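Local coordinates for coenzyme F420-dependent N(5),N(10)-methenyltetrahydromethanopterin reductase-related protein (Desulfurobacterium thermolithotrophum DSM 11699, PDB 6HUZ), which is a paralog of [Fe]-hydrogenase that binds the iron-guanylylpyridinol cofactor and uses tetrahydrofolate derivatives as substrates, at residues H156-L167 / K189-V199. Numbering follows the deposited sequence.
Sequences HKHYLIATNELL and KEAYLLPAELV
Lys189 folds back across the residues leading into strand 158-163 and spends its ammonium on a backbone carbonyl: NZ donates to His156 O at 3.0 Å. Its CG lies 3.8 Å from Tyr159 CE2, and the bend at chi2 (-61°) then swings CD over one face of the His156 imidazole. The ion pair from NZ to Glu38 of helix 32-41 is long and weak. Beyond this lysine the two strands run parallel, their axes coming within 4.5 Å. Tyr159 and Ile161 each donate and accept on the partner strand, their N-H groups going to Glu190 O and Tyr192 O and their carbonyls receiving Tyr192 N and Leu194 N; the straightest is Ile161 N to Tyr192 O, 173° at the hydrogen. With helix 174-186 between them, strands 158-163 and 190-195 form a beta-alpha-beta unit, and that helix packs on the face carrying Tyr159, Ile161 and Leu193. On the other face, Leu160 CD2 meets Tyr192 CB at 3.5 Å, and His158 CB touches CE2 of the same tyrosine at 3.6 Å. The pairing continues past Pro195, where Ala196 N donates to Thr163 O at 3.1 Å. Thr163 OG1, placed by chi1 (72°) between the backbone N and the carbonyl carbon, accepts from Glu165 N in an ST turn, after which Glu165 O and Glu197 N share a water.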
loop_
_atom_site.group_PDB
_atom_site.type_symbol
_atom_site.label_atom_id
_atom_site.label_comp_id
_atom_site.label_asym_id
_atom_site.label_seq_id
_atom_site.Cartn_x
_atom_site.Cartn_y
_atom_site.Cartn_z
ATOM N N HIS A 156 9.738 -24.908 -2.991
ATOM C CA HIS A 156 10.568 -24.542 -1.849
ATOM C C HIS A 156 12.054 -24.679 -2.228
ATOM O O HIS A 156 12.622 -25.774 -2.164
ATOM C CB HIS A 156 10.212 -25.384 -0.618
ATOM C CG HIS A 156 11.103 -25.078 0.539
ATOM N ND1 HIS A 156 11.700 -26.082 1.270
ATOM C CD2 HIS A 156 11.518 -23.878 1.013
ATOM C CE1 HIS A 156 12.424 -25.475 2.195
ATOM N NE2 HIS A 156 12.366 -24.142 2.062
ATOM N N LYS A 157 12.686 -23.557 -2.650
ATOM C CA LYS A 157 14.090 -23.587 -3.048
ATOM C C LYS A 157 14.849 -22.522 -2.332
ATOM O O LYS A 157 15.852 -22.064 -2.829
ATOM C CB LYS A 157 14.205 -23.369 -4.560
ATOM C CG LYS A 157 13.201 -24.195 -5.356
ATOM C CD LYS A 157 13.663 -24.514 -6.772
ATOM C CE LYS A 157 12.625 -24.163 -7.806
ATOM N NZ LYS A 157 12.648 -25.126 -8.940
ATOM N N HIS A 158 14.386 -22.100 -1.161
ATOM C CA HIS A 158 15.076 -20.984 -0.502
ATOM C C HIS A 158 14.535 -20.822 0.879
ATOM O O HIS A 158 13.546 -21.453 1.239
ATOM C CB HIS A 158 14.646 -19.658 -1.281
ATOM C CG HIS A 158 13.155 -19.655 -1.503
ATOM N ND1 HIS A 158 12.596 -20.202 -2.649
ATOM C CD2 HIS A 158 12.158 -19.299 -0.662
ATOM C CE1 HIS A 158 11.283 -20.123 -2.485
ATOM N NE2 HIS A 158 10.973 -19.595 -1.300
ATOM N N TYR A 159 15.150 -19.928 1.634
ATOM C CA TYR A 159 14.690 -19.547 2.967
ATOM C C TYR A 159 14.882 -18.006 3.098
ATOM O O TYR A 159 15.851 -17.456 2.555
ATOM C CB TYR A 159 15.492 -20.208 4.076
ATOM C CG TYR A 159 15.160 -21.662 4.317
ATOM C CD1 TYR A 159 13.952 -22.035 4.893
ATOM C CD2 TYR A 159 16.060 -22.669 3.979
ATOM C CE1 TYR A 159 13.645 -23.366 5.128
ATOM C CE2 TYR A 159 15.766 -24.009 4.216
ATOM C CZ TYR A 159 14.552 -24.352 4.787
ATOM O OH TYR A 159 14.223 -25.660 5.011
ATOM N N LEU A 160 13.979 -17.347 3.834
ATOM C CA LEU A 160 14.075 -15.936 4.132
ATOM C C LEU A 160 14.600 -15.922 5.555
ATOM O O LEU A 160 13.975 -16.523 6.440
ATOM C CB LEU A 160 12.715 -15.237 4.034
ATOM C CG LEU A 160 12.001 -15.359 2.700
ATOM C CD1 LEU A 160 10.795 -14.391 2.651
ATOM C CD2 LEU A 160 12.926 -15.074 1.554
ATOM N N ILE A 161 15.755 -15.261 5.761
ATOM C CA ILE A 161 16.474 -15.166 7.037
ATOM C C ILE A 161 16.534 -13.736 7.515
ATOM O O ILE A 161 17.104 -12.848 6.857
ATOM C CB ILE A 161 17.902 -15.807 6.914
ATOM C CG1 ILE A 161 17.798 -17.294 6.550
ATOM C CG2 ILE A 161 18.727 -15.645 8.210
ATOM C CD1 ILE A 161 19.091 -17.838 5.927
ATOM N N ALA A 162 15.937 -13.502 8.670
ATOM C CA ALA A 162 15.863 -12.143 9.228
ATOM C C ALA A 162 17.202 -11.600 9.705
ATOM O O ALA A 162 17.910 -12.280 10.422
ATOM C CB ALA A 162 14.866 -12.118 10.388
ATOM N N THR A 163 17.523 -10.358 9.330
ATOM C CA THR A 163 18.755 -9.697 9.743
ATOM C C THR A 163 18.392 -8.513 10.669
ATOM O O THR A 163 17.217 -8.235 10.891
ATOM C CB THR A 163 19.525 -9.161 8.525
ATOM O OG1 THR A 163 18.826 -8.033 8.003
ATOM C CG2 THR A 163 19.731 -10.221 7.446
ATOM N N ASN A 164 19.424 -7.814 11.187
ATOM C CA ASN A 164 19.242 -6.659 12.064
ATOM C C ASN A 164 18.992 -5.373 11.269
ATOM O O ASN A 164 18.828 -4.312 11.869
ATOM C CB ASN A 164 20.487 -6.455 12.931
ATOM C CG ASN A 164 20.805 -7.639 13.818
ATOM O OD1 ASN A 164 19.959 -8.103 14.586
ATOM N ND2 ASN A 164 22.032 -8.164 13.738
ATOM N N GLU A 165 18.983 -5.443 9.934
ATOM C CA GLU A 165 18.774 -4.255 9.136
ATOM C C GLU A 165 17.423 -3.595 9.432
ATOM O O GLU A 165 16.406 -4.283 9.574
ATOM C CB GLU A 165 18.955 -4.573 7.644
ATOM C CG GLU A 165 18.911 -3.332 6.766
ATOM C CD GLU A 165 19.441 -3.585 5.370
ATOM O OE1 GLU A 165 19.117 -4.650 4.792
ATOM O OE2 GLU A 165 20.180 -2.715 4.855
ATOM N N LEU A 166 17.448 -2.247 9.565
ATOM C CA LEU A 166 16.312 -1.373 9.881
ATOM C C LEU A 166 15.917 -1.431 11.362
ATOM O O LEU A 166 15.012 -0.698 11.742
ATOM C CB LEU A 166 15.086 -1.636 8.990
ATOM C CG LEU A 166 15.361 -1.610 7.502
ATOM C CD1 LEU A 166 14.081 -1.711 6.718
ATOM C CD2 LEU A 166 16.091 -0.361 7.111
ATOM N N LEU A 167 16.605 -2.258 12.207
ATOM C CA LEU A 167 16.258 -2.333 13.630
ATOM C C LEU A 167 17.084 -1.346 14.448
ATOM O O LEU A 167 18.218 -1.036 14.079
ATOM C CB LEU A 167 16.500 -3.746 14.225
ATOM C CG LEU A 167 15.793 -4.918 13.552
ATOM C CD1 LEU A 167 16.067 -6.241 14.338
ATOM C CD2 LEU A 167 14.291 -4.631 13.405
ATOM N N LYS A 189 19.252 -24.748 -0.878
ATOM C CA LYS A 189 18.311 -23.620 -0.929
ATOM C C LYS A 189 19.046 -22.306 -0.969
ATOM O O LYS A 189 20.091 -22.179 -0.358
ATOM C CB LYS A 189 17.412 -23.585 0.320
ATOM C CG LYS A 189 16.816 -24.906 0.720
ATOM C CD LYS A 189 15.940 -25.491 -0.336
ATOM C CE LYS A 189 15.234 -26.693 0.218
ATOM N NZ LYS A 189 14.687 -27.551 -0.852
ATOM N N GLU A 190 18.489 -21.310 -1.660
ATOM C CA GLU A 190 19.083 -19.991 -1.731
ATOM C C GLU A 190 18.811 -19.303 -0.388
ATOM O O GLU A 190 17.686 -19.354 0.078
ATOM C CB GLU A 190 18.379 -19.206 -2.863
ATOM C CG GLU A 190 18.987 -17.847 -3.177
ATOM C CD GLU A 190 20.325 -17.924 -3.873
ATOM O OE1 GLU A 190 21.227 -17.125 -3.531
ATOM O OE2 GLU A 190 20.471 -18.790 -4.764
ATOM N N ALA A 191 19.808 -18.660 0.235
ATOM C CA ALA A 191 19.577 -17.920 1.503
ATOM C C ALA A 191 19.245 -16.427 1.178
ATOM O O ALA A 191 20.113 -15.693 0.700
ATOM C CB ALA A 191 20.819 -17.969 2.369
ATOM N N TYR A 192 18.016 -15.973 1.446
ATOM C CA TYR A 192 17.663 -14.572 1.182
ATOM C C TYR A 192 17.686 -13.825 2.513
ATOM O O TYR A 192 16.787 -14.008 3.326
ATOM C CB TYR A 192 16.269 -14.473 0.539
ATOM C CG TYR A 192 16.224 -14.940 -0.900
ATOM C CD1 TYR A 192 17.027 -14.347 -1.874
ATOM C CD2 TYR A 192 15.357 -15.947 -1.296
ATOM C CE1 TYR A 192 16.964 -14.753 -3.204
ATOM C CE2 TYR A 192 15.303 -16.374 -2.617
ATOM C CZ TYR A 192 16.100 -15.774 -3.568
ATOM O OH TYR A 192 16.047 -16.215 -4.867
ATOM N N LEU A 193 18.700 -12.978 2.740
ATOM C CA LEU A 193 18.807 -12.220 3.998
ATOM C C LEU A 193 18.000 -10.916 3.915
ATOM O O LEU A 193 18.367 -10.006 3.172
ATOM C CB LEU A 193 20.282 -11.885 4.288
ATOM C CG LEU A 193 21.259 -13.074 4.250
ATOM C CD1 LEU A 193 22.660 -12.635 4.623
ATOM C CD2 LEU A 193 20.813 -14.159 5.137
ATOM N N LEU A 194 16.928 -10.802 4.684
ATOM C CA LEU A 194 16.111 -9.586 4.661
ATOM C C LEU A 194 16.032 -8.885 6.006
ATOM O O LEU A 194 16.161 -9.522 7.040
ATOM C CB LEU A 194 14.648 -9.942 4.286
ATOM C CG LEU A 194 14.416 -10.766 3.032
ATOM C CD1 LEU A 194 12.933 -10.891 2.783
ATOM C CD2 LEU A 194 15.053 -10.157 1.834
ATOM N N PRO A 195 15.754 -7.564 6.010
ATOM C CA PRO A 195 15.546 -6.884 7.290
ATOM C C PRO A 195 14.418 -7.677 7.981
ATOM O O PRO A 195 13.434 -8.103 7.346
ATOM C CB PRO A 195 15.084 -5.476 6.887
ATOM C CG PRO A 195 15.539 -5.296 5.496
ATOM C CD PRO A 195 15.541 -6.660 4.865
ATOM N N ALA A 196 14.557 -7.895 9.273
ATOM C CA ALA A 196 13.578 -8.682 10.025
ATOM C C ALA A 196 12.098 -8.299 9.805
ATOM O O ALA A 196 11.241 -9.179 9.680
ATOM C CB ALA A 196 13.924 -8.635 11.504
ATOM N N GLU A 197 11.794 -7.017 9.739
ATOM C CA GLU A 197 10.407 -6.610 9.563
ATOM C C GLU A 197 9.811 -6.976 8.193
ATOM O O GLU A 197 8.594 -7.089 8.070
ATOM C CB GLU A 197 10.282 -5.111 9.809
ATOM C CG GLU A 197 8.871 -4.638 10.074
ATOM C CD GLU A 197 8.781 -3.140 10.279
ATOM O OE1 GLU A 197 9.704 -2.414 9.835
ATOM O OE2 GLU A 197 7.782 -2.691 10.886
ATOM N N LEU A 198 10.657 -7.180 7.193
ATOM C CA LEU A 198 10.208 -7.491 5.832
ATOM C C LEU A 198 10.033 -8.958 5.543
ATOM O O LEU A 198 9.454 -9.286 4.500
ATOM C CB LEU A 198 11.202 -6.869 4.824
ATOM C CG LEU A 198 11.428 -5.342 4.983
ATOM C CD1 LEU A 198 12.228 -4.763 3.816
ATOM C CD2 LEU A 198 10.136 -4.591 5.101
ATOM N N VAL A 199 10.545 -9.863 6.421
ATOM C CA VAL A 199 10.398 -11.300 6.185
ATOM C C VAL A 199 8.898 -11.645 6.054
ATOM O O VAL A 199 8.510 -12.320 5.094
ATOM C CB VAL A 199 11.125 -12.136 7.269
ATOM C CG1 VAL A 199 10.736 -13.621 7.189
ATOM C CG2 VAL A 199 12.647 -11.962 7.139
HETATM O O HOH W 1 13.492 -4.931 10.067
#